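Local coordinates for ESX-5 secretion-associated protein EspG5 (Mycobacterium marinum, PDB 6VJ5) that acts as a specific chaperone for cognate PE/PPE proteins, prevents aggregation of PE/PPE dimers and is required for secretion of LipY and PE31/PPE18, at residues A73-R76 and V77-A80; M19-L23 and L24-H28. One frame throughout, in Å; residues are numbered along the deposited sequence.

Contact 1 covers the last two turns of helix 69-79 and the residue just past it, and contact 2 is the C-terminal end of helix 14-23 with the loop that follows it. Their centres are about 10 Å apart, on the same side of the centre of the chain, and they touch through apolar groups. Ala-79 CB meets Ile-26 CG2 at 3.4 Å, Met-75 CB lies 3.9 Å from Ile-26 CD1, and Met-75 CE is also 3.9 Å from Leu-20 CB. Arg-76 NH2 packs on Leu-24 CD2 at 3.6 Å. In contact 2, Arg-27 and His-28 come within reach of another protein chain, the arginine by a weak, long ion pair and the histidine by packing, whereas no other chain touches contact 1.

Contact 1: residues A73-R76 and V77-A80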
ATOM      1  N   ALA C  73       3.529  25.212   4.546  1.00 69.76           N
ATOM      2  CA  ALA C  73       4.942  25.423   4.839  1.00 70.07           C
ATOM      3  C   ALA C  73       5.399  24.534   5.988  1.00 76.69           C
ATOM      4  O   ALA C  73       6.502  23.977   5.948  1.00 72.69           O
ATOM      5  CB  ALA C  73       5.198  26.895   5.160  1.00 72.29           C
ATOM      6  N   ARG C  74       4.561  24.380   7.017  1.00 74.98           N
ATOM      7  CA  ARG C  74       4.926  23.527   8.144  1.00 77.68           C
ATOM      8  C   ARG C  74       5.011  22.065   7.724  1.00 75.23           C
ATOM      9  O   ARG C  74       5.920  21.346   8.153  1.00 69.69           O
ATOM     10  CB  ARG C  74       3.917  23.702   9.279  1.00 61.30           C
ATOM     11  CG  ARG C  74       3.636  25.156   9.631  1.00 67.65           C
ATOM     12  CD  ARG C  74       2.944  25.299  10.978  1.00 72.23           C
ATOM     13  NE  ARG C  74       2.836  26.702  11.373  1.00 78.52           N
ATOM     14  CZ  ARG C  74       1.811  27.490  11.066  1.00 73.31           C
ATOM     15  NH1 ARG C  74       0.792  27.016  10.364  1.00 73.58           N
ATOM     16  NH2 ARG C  74       1.802  28.753  11.465  1.00 89.26           N
ATOM     17  N   MET C  75       4.078  21.609   6.884  1.00 70.55           N
ATOM     18  CA  MET C  75       4.108  20.226   6.424  1.00 55.49           C
ATOM     19  C   MET C  75       5.370  19.928   5.630  1.00 67.19           C
ATOM     20  O   MET C  75       5.866  18.795   5.648  1.00 66.90           O
ATOM     21  CB  MET C  75       2.882  19.936   5.562  1.00 56.74           C
ATOM     22  CG  MET C  75       1.570  20.230   6.245  1.00 67.12           C
ATOM     23  SD  MET C  75       1.320  19.134   7.648  1.00 74.20           S
ATOM     24  CE  MET C  75       0.857  17.619   6.806  1.00 68.54           C
ATOM     25  N   ARG C  76       5.897  20.924   4.918  1.00 73.96           N
ATOM     26  CA  ARG C  76       7.108  20.707   4.136  1.00 71.97           C
ATOM     27  C   ARG C  76       8.323  20.527   5.033  1.00 71.13           C
ATOM     28  O   ARG C  76       9.291  19.869   4.637  1.00 71.79           O
ATOM     29  CB  ARG C  76       7.321  21.874   3.178  1.00 76.69           C
ATOM     30  CG  ARG C  76       6.206  22.026   2.156  1.00 89.50           C
ATOM     31  CD  ARG C  76       6.570  21.351   0.850  1.00101.58           C
ATOM     32  NE  ARG C  76       5.402  21.101   0.008  1.00101.44           N
ATOM     33  CZ  ARG C  76       4.690  22.050  -0.592  1.00 92.83           C
ATOM     34  NH1 ARG C  76       5.009  23.328  -0.434  1.00 85.55           N
ATOM     35  NH2 ARG C  76       3.648  21.717  -1.343  1.00 84.44           N
ATOM     36  N   VAL C  77       8.299  21.105   6.234  1.00 70.10           N
ATOM     37  CA  VAL C  77       9.372  20.855   7.188  1.00 77.83           C
ATOM     38  C   VAL C  77       9.336  19.400   7.639  1.00 75.27           C
ATOM     39  O   VAL C  77      10.349  18.691   7.589  1.00 70.73           O
ATOM     40  CB  VAL C  77       9.261  21.820   8.382  1.00 76.84           C
ATOM     41  CG1 VAL C  77      10.517  21.760   9.239  1.00 68.76           C
ATOM     42  CG2 VAL C  77       9.013  23.247   7.899  1.00 77.96           C
ATOM     43  N   LEU C  78       8.161  18.931   8.069  1.00 71.30           N
ATOM     44  CA  LEU C  78       8.007  17.528   8.441  1.00 73.81           C
ATOM     45  C   LEU C  78       8.380  16.613   7.279  1.00 66.41           C
ATOM     46  O   LEU C  78       8.950  15.532   7.476  1.00 63.40           O
ATOM     47  CB  LEU C  78       6.568  17.261   8.889  1.00 66.23           C
ATOM     48  CG  LEU C  78       5.973  18.190   9.948  1.00 64.63           C
ATOM     49  CD1 LEU C  78       4.458  18.035  10.029  1.00 63.43           C
ATOM     50  CD2 LEU C  78       6.597  17.929  11.314  1.00 65.70           C
ATOM     51  N   ALA C  79       8.078  17.043   6.050  1.00 65.48           N
ATOM     52  CA  ALA C  79       8.253  16.180   4.887  1.00 66.45           C
ATOM     53  C   ALA C  79       9.719  15.982   4.521  1.00 64.07           C
ATOM     54  O   ALA C  79      10.086  14.917   4.012  1.00 57.47           O
ATOM     55  CB  ALA C  79       7.494  16.758   3.692  1.00 72.21           C
ATOM     56  N   ALA C  80      10.570  16.982   4.752  1.00 67.95           N
ATOM     57  CA  ALA C  80      11.984  16.896   4.377  1.00 78.52           C
ATOM     58  C   ALA C  80      12.817  17.701   5.362  1.00 76.16           C
ATOM     59  O   ALA C  80      13.435  18.712   5.008  1.00 77.60           O
ATOM     60  CB  ALA C  80      12.198  17.390   2.947  1.00 85.09           C
TER
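Met-75 and Leu-78 meet on the buried face of the helix, where the two side chains cross obliquely with Met-75 SD 4.1 Å from Leu-78 CD1. Two bends, at chi2 and chi3, fold the methionine chain back instead of letting it run straight outward. Both residues also touch Phe-17 of helix 14-23, and Leu-78 reaches Ala-121 and Ala-130 on the sheet.

Val-77 is fitted more closely to the backbone. CG1 lies opposite the backbone N (chi1 -169°), which leaves CG2 beside that N and 3.3 Å from Ala-73 O, one turn back; its CB is 3.4 Å from Arg-74 O. The same Arg-74 O accepts Leu-78 N at 3.3 Å, nearly straight at 167°, with a weak second bond from Val-77 N, and Leu-78 CG lies 3.6 Å from it. Beyond its backbone, Arg-74 carries its charge to a salt bridge with Asp-141.

Ala-79 belongs to this tight part: its N bonds Met-75 O at 2.9 Å, its CB points toward the preceding turn and rests 3.3 Å from that oxygen, and the same methyl touches Ile-26.

The looser side begins with the partly exposed Arg-76 and with Ala-80, where the chain leaves helical geometry. Ala-80 N still bonds Arg-76 O at 3.2 Å, but Ala-80 alone of the eight residues is classed as exposed.

Such packing is that of a helix end set between an antiparallel beta-sheet, met by Val-77 and Leu-78 at strands 115-123 and 126-133, and the end of helix 14-23 with its following loop, met by Met-75 and Ala-79.

Contact 2: residues M19-L23 and L24-H28; sequences MLQAL and LDIRH
Gln-21 O is the acceptor on which the end of the helix turns. Ile-26 N reaches it at 2.7 Å with an N-H...O angle of 177°, and Leu-24 N adds a weak bond to it. The preceding amide, Asp-25 N, bonds the next carbonyl, Ala-22 O, at 3.1 Å, approaching from well above the carbonyl plane instead of along a lone pair. These 6→1 and 5→2 backbone bonds, together with the positive phi of Asp-25 (50°), identify a Schellman motif with Asp-25 as its C-prime residue.

Side-chain contacts accompany the reversal. The side chains of Gln-21 and Ile-26 cross at about a right angle, with Gln-21 CB 4.1 Å from Ile-26 CB, and Gln-21 CB also lies 3.4 Å from Ile-26 O, a C-H to carbonyl approach. It is the aliphatic part of the glutamine that makes this contact.

Leu-24 packs beside Leu-20 O, with CG at 3.3 Å and CD1 at 3.2 Å from that oxygen. Its CG stands opposite its own carbonyl carbon (chi1 -53°), which turns the branch back toward Leu-20. The same oxygen takes a weak bond from Leu-24 N at 3.0 Å. Further out, Leu-24 packs on Ala-72 of helix 69-79 and on Val-67.

The side chains of Arg-27 and His-28 lie at the surface of another protein chain, while the backbone of Arg-27 is hydrogen-bonded to Tyr-38 of its own chain. Two sound bonds, to Gln-21 O and Ala-22 O, thus close the helix end through the backbone, whereas Leu-20 O has only the weak Leu-24 N bond within the two segments.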
ATOM      1  N   MET C  19      -4.603  13.206   4.103  1.00 61.75           N
ATOM      2  CA  MET C  19      -5.063  13.936   2.928  1.00 71.59           C
ATOM      3  C   MET C  19      -4.168  15.133   2.640  1.00 62.79           C
ATOM      4  O   MET C  19      -3.811  15.381   1.483  1.00 59.50           O
ATOM      5  CB  MET C  19      -6.512  14.364   3.129  1.00 64.26           C
ATOM      6  CG  MET C  19      -7.382  13.214   3.610  1.00 79.24           C
ATOM      7  SD  MET C  19      -9.113  13.339   3.146  1.00 87.85           S
ATOM      8  CE  MET C  19      -9.532  14.914   3.885  1.00 90.37           C
ATOM      9  N   LEU C  20      -3.783  15.882   3.675  1.00 55.15           N
ATOM     10  CA  LEU C  20      -2.846  16.980   3.465  1.00 66.35           C
ATOM     11  C   LEU C  20      -1.568  16.477   2.814  1.00 66.24           C
ATOM     12  O   LEU C  20      -1.038  17.106   1.891  1.00 68.27           O
ATOM     13  CB  LEU C  20      -2.537  17.667   4.791  1.00 62.66           C
ATOM     14  CG  LEU C  20      -3.781  18.127   5.553  1.00 66.38           C
ATOM     15  CD1 LEU C  20      -3.415  18.621   6.937  1.00 69.05           C
ATOM     16  CD2 LEU C  20      -4.510  19.209   4.772  1.00 68.44           C
ATOM     17  N   GLN C  21      -1.062  15.332   3.274  1.00 70.01           N
ATOM     18  CA  GLN C  21       0.085  14.723   2.616  1.00 76.75           C
ATOM     19  C   GLN C  21      -0.197  14.480   1.142  1.00 65.84           C
ATOM     20  O   GLN C  21       0.670  14.703   0.290  1.00 60.71           O
ATOM     21  CB  GLN C  21       0.447  13.409   3.299  1.00 72.93           C
ATOM     22  CG  GLN C  21       1.017  13.565   4.683  1.00 75.00           C
ATOM     23  CD  GLN C  21       1.261  12.232   5.342  1.00 81.30           C
ATOM     24  OE1 GLN C  21       0.320  11.503   5.654  1.00 89.04           O
ATOM     25  NE2 GLN C  21       2.528  11.895   5.548  1.00 88.79           N
ATOM     26  N   ALA C  22      -1.408  14.016   0.824  1.00 65.42           N
ATOM     27  CA  ALA C  22      -1.769  13.764  -0.565  1.00 68.22           C
ATOM     28  C   ALA C  22      -1.865  15.068  -1.347  1.00 71.35           C
ATOM     29  O   ALA C  22      -1.280  15.200  -2.428  1.00 69.64           O
ATOM     30  CB  ALA C  22      -3.091  12.995  -0.630  1.00 61.73           C
ATOM     31  N   LEU C  23      -2.590  16.054  -0.808  1.00 67.91           N
ATOM     32  CA  LEU C  23      -2.729  17.333  -1.496  1.00 59.03           C
ATOM     33  C   LEU C  23      -1.381  17.983  -1.782  1.00 60.79           C
ATOM     34  O   LEU C  23      -1.275  18.778  -2.723  1.00 79.16           O
ATOM     35  CB  LEU C  23      -3.586  18.296  -0.671  1.00 58.55           C
ATOM     36  CG  LEU C  23      -5.027  17.868  -0.415  1.00 67.47           C
ATOM     37  CD1 LEU C  23      -5.743  18.865   0.488  1.00 69.75           C
ATOM     38  CD2 LEU C  23      -5.790  17.711  -1.720  1.00 60.72           C
ATOM     39  N   LEU C  24      -0.356  17.662  -0.995  1.00 55.93           N
ATOM     40  CA  LEU C  24       0.953  18.291  -1.114  1.00 58.27           C
ATOM     41  C   LEU C  24       2.037  17.304  -1.523  1.00 55.85           C
ATOM     42  O   LEU C  24       3.229  17.630  -1.412  1.00 55.64           O
ATOM     43  CB  LEU C  24       1.317  18.963   0.214  1.00 67.97           C
ATOM     44  CG  LEU C  24       0.277  19.940   0.774  1.00 70.73           C
ATOM     45  CD1 LEU C  24       0.371  19.987   2.292  1.00 70.03           C
ATOM     46  CD2 LEU C  24       0.462  21.330   0.189  1.00 85.12           C
ATOM     47  N   ASP C  25       1.653  16.113  -1.986  1.00 59.31           N
ATOM     48  CA  ASP C  25       2.586  15.097  -2.473  1.00 71.42           C
ATOM     49  C   ASP C  25       3.708  14.851  -1.470  1.00 72.64           C
ATOM     50  O   ASP C  25       4.895  14.914  -1.794  1.00 68.64           O
ATOM     51  CB  ASP C  25       3.148  15.484  -3.843  1.00 73.42           C
ATOM     52  CG  ASP C  25       4.021  14.399  -4.441  1.00 77.38           C
ATOM     53  OD1 ASP C  25       3.560  13.236  -4.540  1.00 70.83           O
ATOM     54  OD2 ASP C  25       5.170  14.709  -4.826  1.00 67.77           O
ATOM     55  N   ILE C  26       3.320  14.555  -0.232  1.00 78.29           N
ATOM     56  CA  ILE C  26       4.251  14.184   0.827  1.00 76.57           C
ATOM     57  C   ILE C  26       4.092  12.690   1.070  1.00 75.79           C
ATOM     58  O   ILE C  26       3.023  12.231   1.491  1.00 73.35           O
ATOM     59  CB  ILE C  26       4.005  14.994   2.108  1.00 74.99           C
ATOM     60  CG1 ILE C  26       4.226  16.484   1.826  1.00 70.07           C
ATOM     61  CG2 ILE C  26       4.927  14.521   3.221  1.00 72.81           C
ATOM     62  CD1 ILE C  26       3.409  17.414   2.697  1.00 70.28           C
ATOM     63  N   ARG C  27       5.149  11.929   0.781  1.00 74.26           N
ATOM     64  CA  ARG C  27       5.075  10.477   0.896  1.00 71.53           C
ATOM     65  C   ARG C  27       5.042  10.045   2.355  1.00 72.29           C
ATOM     66  O   ARG C  27       4.086   9.405   2.807  1.00 63.21           O
ATOM     67  CB  ARG C  27       6.259   9.838   0.166  1.00 77.87           C
ATOM     68  CG  ARG C  27       6.278   8.319   0.214  1.00 97.09           C
ATOM     69  CD  ARG C  27       7.486   7.753  -0.526  1.00101.11           C
ATOM     70  NE  ARG C  27       7.438   8.037  -1.959  1.00106.27           N
ATOM     71  CZ  ARG C  27       8.398   7.711  -2.820  1.00110.98           C
ATOM     72  NH1 ARG C  27       9.490   7.092  -2.393  1.00109.61           N
ATOM     73  NH2 ARG C  27       8.268   8.008  -4.106  1.00117.43           N
ATOM     74  N   HIS C  28       6.083  10.376   3.107  1.00 77.19           N
ATOM     75  CA  HIS C  28       6.177   9.996   4.504  1.00 75.94           C
ATOM     76  C   HIS C  28       6.612  11.191   5.339  1.00 73.94           C
ATOM     77  O   HIS C  28       7.344  12.072   4.878  1.00 70.17           O
ATOM     78  CB  HIS C  28       7.154   8.806   4.715  1.00 77.26           C
ATOM     79  CG  HIS C  28       8.569   9.072   4.290  1.00 82.18           C
ATOM     80  ND1 HIS C  28       9.001   8.932   2.987  1.00 89.25           N
ATOM     81  CD2 HIS C  28       9.659   9.424   5.011  1.00 81.34           C
ATOM     82  CE1 HIS C  28      10.293   9.209   2.922  1.00 86.35           C
ATOM     83  NE2 HIS C  28      10.715   9.511   4.136  1.00 80.89           N
TER